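Local coordinates for probable Zn binding protein (Lactobacillus acidophilus, PDB 3Q69) that probably binds mucus, and possibly zinc, as part of a larger protein of which this chain is a Muc B2-like domain, at residues V11-Y17 against F60-P66. Residues are numbered along the deposited sequence; the frame is centred on the assembly and turned at random.
Sequences VTQTIHY and FEALPSP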
loop_
_atom_site.group_PDB
_atom_site.type_symbol
_atom_site.label_atom_id
_atom_site.label_comp_id
_atom_site.label_asym_id
_atom_site.label_seq_id
_atom_site.Cartn_x
_atom_site.Cartn_y
_atom_site.Cartn_z
ATOM N N VAL A 11 -4.346 1.383 -0.144
ATOM C CA VAL A 11 -3.390 0.297 -0.217
ATOM C C VAL A 11 -2.482 0.375 0.992
ATOM O O VAL A 11 -1.913 1.418 1.279
ATOM C CB VAL A 11 -2.521 0.382 -1.465
ATOM C CG1 VAL A 11 -1.667 -0.872 -1.559
ATOM C CG2 VAL A 11 -3.397 0.540 -2.708
ATOM N N THR A 12 -2.328 -0.731 1.702
ATOM C CA THR A 12 -1.490 -0.698 2.873
ATOM C C THR A 12 -0.311 -1.641 2.765
ATOM O O THR A 12 -0.351 -2.634 2.067
ATOM C CB THR A 12 -2.316 -1.057 4.122
ATOM O OG1 THR A 12 -2.504 -2.473 4.170
ATOM C CG2 THR A 12 -3.689 -0.389 4.052
ATOM N N GLN A 13 0.748 -1.308 3.485
ATOM C CA GLN A 13 1.956 -2.113 3.529
ATOM C C GLN A 13 2.144 -2.588 4.965
ATOM O O GLN A 13 2.231 -1.778 5.879
ATOM C CB GLN A 13 3.165 -1.282 3.103
ATOM C CG GLN A 13 4.471 -2.055 3.160
ATOM C CD GLN A 13 5.677 -1.178 2.972
ATOM O OE1 GLN A 13 5.914 -0.246 3.740
ATOM N NE2 GLN A 13 6.451 -1.466 1.949
ATOM N N THR A 14 2.185 -3.902 5.154
ATOM C CA THR A 14 2.366 -4.488 6.478
ATOM C C THR A 14 3.658 -5.284 6.529
ATOM O O THR A 14 3.810 -6.284 5.844
ATOM C CB THR A 14 1.200 -5.420 6.853
ATOM O OG1 THR A 14 -0.018 -4.674 6.880
ATOM C CG2 THR A 14 1.435 -6.044 8.211
ATOM N N ILE A 15 4.584 -4.823 7.360
ATOM C CA ILE A 15 5.876 -5.467 7.534
ATOM C C ILE A 15 5.970 -6.187 8.882
ATOM O O ILE A 15 5.821 -5.570 9.938
ATOM C CB ILE A 15 7.018 -4.433 7.444
ATOM C CG1 ILE A 15 6.932 -3.674 6.125
ATOM C CG2 ILE A 15 8.369 -5.136 7.547
ATOM C CD1 ILE A 15 7.121 -4.537 4.918
ATOM N N HIS A 16 6.231 -7.491 8.834
ATOM C CA HIS A 16 6.346 -8.302 10.039
ATOM C C HIS A 16 7.817 -8.474 10.391
ATOM O O HIS A 16 8.681 -8.554 9.501
ATOM C CB HIS A 16 5.706 -9.676 9.822
ATOM C CG HIS A 16 4.225 -9.626 9.592
ATOM N ND1 HIS A 16 3.343 -9.151 10.532
ATOM C CD2 HIS A 16 3.482 -10.005 8.524
ATOM C CE1 HIS A 16 2.107 -9.240 10.055
ATOM N NE2 HIS A 16 2.168 -9.753 8.844
ATOM N N TYR A 17 8.101 -8.521 11.690
ATOM C CA TYR A 17 9.465 -8.690 12.165
ATOM C C TYR A 17 9.490 -9.882 13.116
ATOM O O TYR A 17 8.894 -9.844 14.181
ATOM C CB TYR A 17 9.932 -7.420 12.878
ATOM C CG TYR A 17 9.923 -6.201 11.982
ATOM C CD1 TYR A 17 10.887 -6.033 11.001
ATOM C CD2 TYR A 17 8.923 -5.237 12.088
ATOM C CE1 TYR A 17 10.857 -4.941 10.146
ATOM C CE2 TYR A 17 8.882 -4.135 11.234
ATOM C CZ TYR A 17 9.857 -3.999 10.267
ATOM O OH TYR A 17 9.846 -2.921 9.413
ATOM N N PHE A 60 5.531 3.786 -1.130
ATOM C CA PHE A 60 5.681 3.365 0.252
ATOM C C PHE A 60 7.187 3.594 0.424
ATOM O O PHE A 60 7.987 2.821 -0.108
ATOM C CB PHE A 60 5.410 1.872 0.379
ATOM C CG PHE A 60 3.951 1.505 0.437
ATOM C CD1 PHE A 60 3.127 1.980 1.461
ATOM C CD2 PHE A 60 3.430 0.582 -0.467
ATOM C CE1 PHE A 60 1.793 1.527 1.583
ATOM C CE2 PHE A 60 2.116 0.128 -0.356
ATOM C CZ PHE A 60 1.297 0.602 0.679
ATOM N N GLU A 61 7.578 4.654 1.124
ATOM C CA GLU A 61 9.002 4.958 1.306
ATOM C C GLU A 61 9.842 3.813 1.882
ATOM O O GLU A 61 9.319 2.898 2.532
ATOM C CB GLU A 61 9.166 6.188 2.208
ATOM C CG GLU A 61 8.385 7.429 1.740
ATOM C CD GLU A 61 8.797 7.896 0.348
ATOM O OE1 GLU A 61 10.019 8.051 0.103
ATOM O OE2 GLU A 61 7.898 8.110 -0.497
ATOM N N ALA A 62 11.151 3.896 1.651
ATOM C CA ALA A 62 12.089 2.896 2.149
ATOM C C ALA A 62 11.911 2.807 3.660
ATOM O O ALA A 62 11.792 3.826 4.335
ATOM C CB ALA A 62 13.513 3.294 1.807
ATOM N N LEU A 63 11.892 1.585 4.182
ATOM C CA LEU A 63 11.692 1.353 5.605
ATOM C C LEU A 63 12.860 0.557 6.184
ATOM O O LEU A 63 12.909 -0.672 6.074
ATOM C CB LEU A 63 10.389 0.576 5.820
ATOM C CG LEU A 63 9.938 0.396 7.269
ATOM C CD1 LEU A 63 9.480 1.747 7.815
ATOM C CD2 LEU A 63 8.811 -0.626 7.333
ATOM N N PRO A 64 13.836 1.250 6.785
ATOM C CA PRO A 64 14.990 0.560 7.369
ATOM C C PRO A 64 14.519 -0.401 8.463
ATOM O O PRO A 64 13.712 -0.042 9.315
ATOM C CB PRO A 64 15.828 1.706 7.930
ATOM C CG PRO A 64 15.487 2.851 7.059
ATOM C CD PRO A 64 13.984 2.706 6.916
ATOM N N SER A 65 15.027 -1.624 8.443
ATOM C CA SER A 65 14.635 -2.611 9.448
ATOM C C SER A 65 15.246 -2.296 10.817
ATOM O O SER A 65 16.394 -1.838 10.911
ATOM C CB SER A 65 15.081 -4.000 9.004
ATOM O OG SER A 65 14.333 -4.447 7.894
ATOM N N PRO A 66 14.485 -2.525 11.895
ATOM C CA PRO A 66 15.013 -2.248 13.232
ATOM C C PRO A 66 16.279 -3.047 13.485
ATOM O O PRO A 66 16.358 -4.222 13.136
ATOM C CB PRO A 66 13.877 -2.680 14.154
ATOM C CG PRO A 66 12.658 -2.425 13.315
ATOM C CD PRO A 66 13.083 -2.967 11.967
HETATM O O HOH W 1 7.151 2.439 3.945
HETATM O O HOH W 2 8.749 0.571 1.716
HETATM O O HOH W 3 12.015 -2.950 7.699
#
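Two layers of the elongated, all-beta Muc B2-like domain face each other here: strand 2-19, in the middle of the five-stranded mixed sheet, and the end of strand 55-64 with the loop that follows. The two segments run nearly parallel, 12° apart, and meet through side chains and water. Gln13 CB sits over one face of the Phe60 ring, near its centre and 3.5 Å from the centroid, in a CH-pi contact. The ring turns its edge to the main chain, with CZ 3.4 Å from Val11 O, while Val11 CG1 packs crosswise on CZ. With CG anti to the backbone N (chi1 179°) and the chain extended, Gln13 runs back alongside Phe60, its amide only 15° from the ring plane. That course carries the amide to two waters: one bridges OE1 to Glu61 O, and the other accepts from NE2 and also lies within hydrogen-bonding distance of Glu61 O. Replacing Phe60 by an alanine would probably open a gap over Gln13 CB and beside Val11 CG1, leaving both without the ring they pack on. Farther along, Leu63 CD2 touches Ile15 CG1 at 3.8 Å and Tyr17 OH at 3.3 Å. Pro66 CD lies over one face of the Tyr17 ring, 3.9 Å from its centroid, as a second CH-pi contact. A third water, in the plane of that ring, bonds Tyr17 OH at 2.8 Å and donates to Leu63 O and Ser65 OG; the serine hydroxyl is also hydrogen-bonded to Lys75 O. Segment 11-17 of strand 2-19 pairs through its backbone with strands 27-42 and 96-104, while Val83 of strand 77-86 touches both Val11 and Phe60, and Val78 of the same strand touches Ile15.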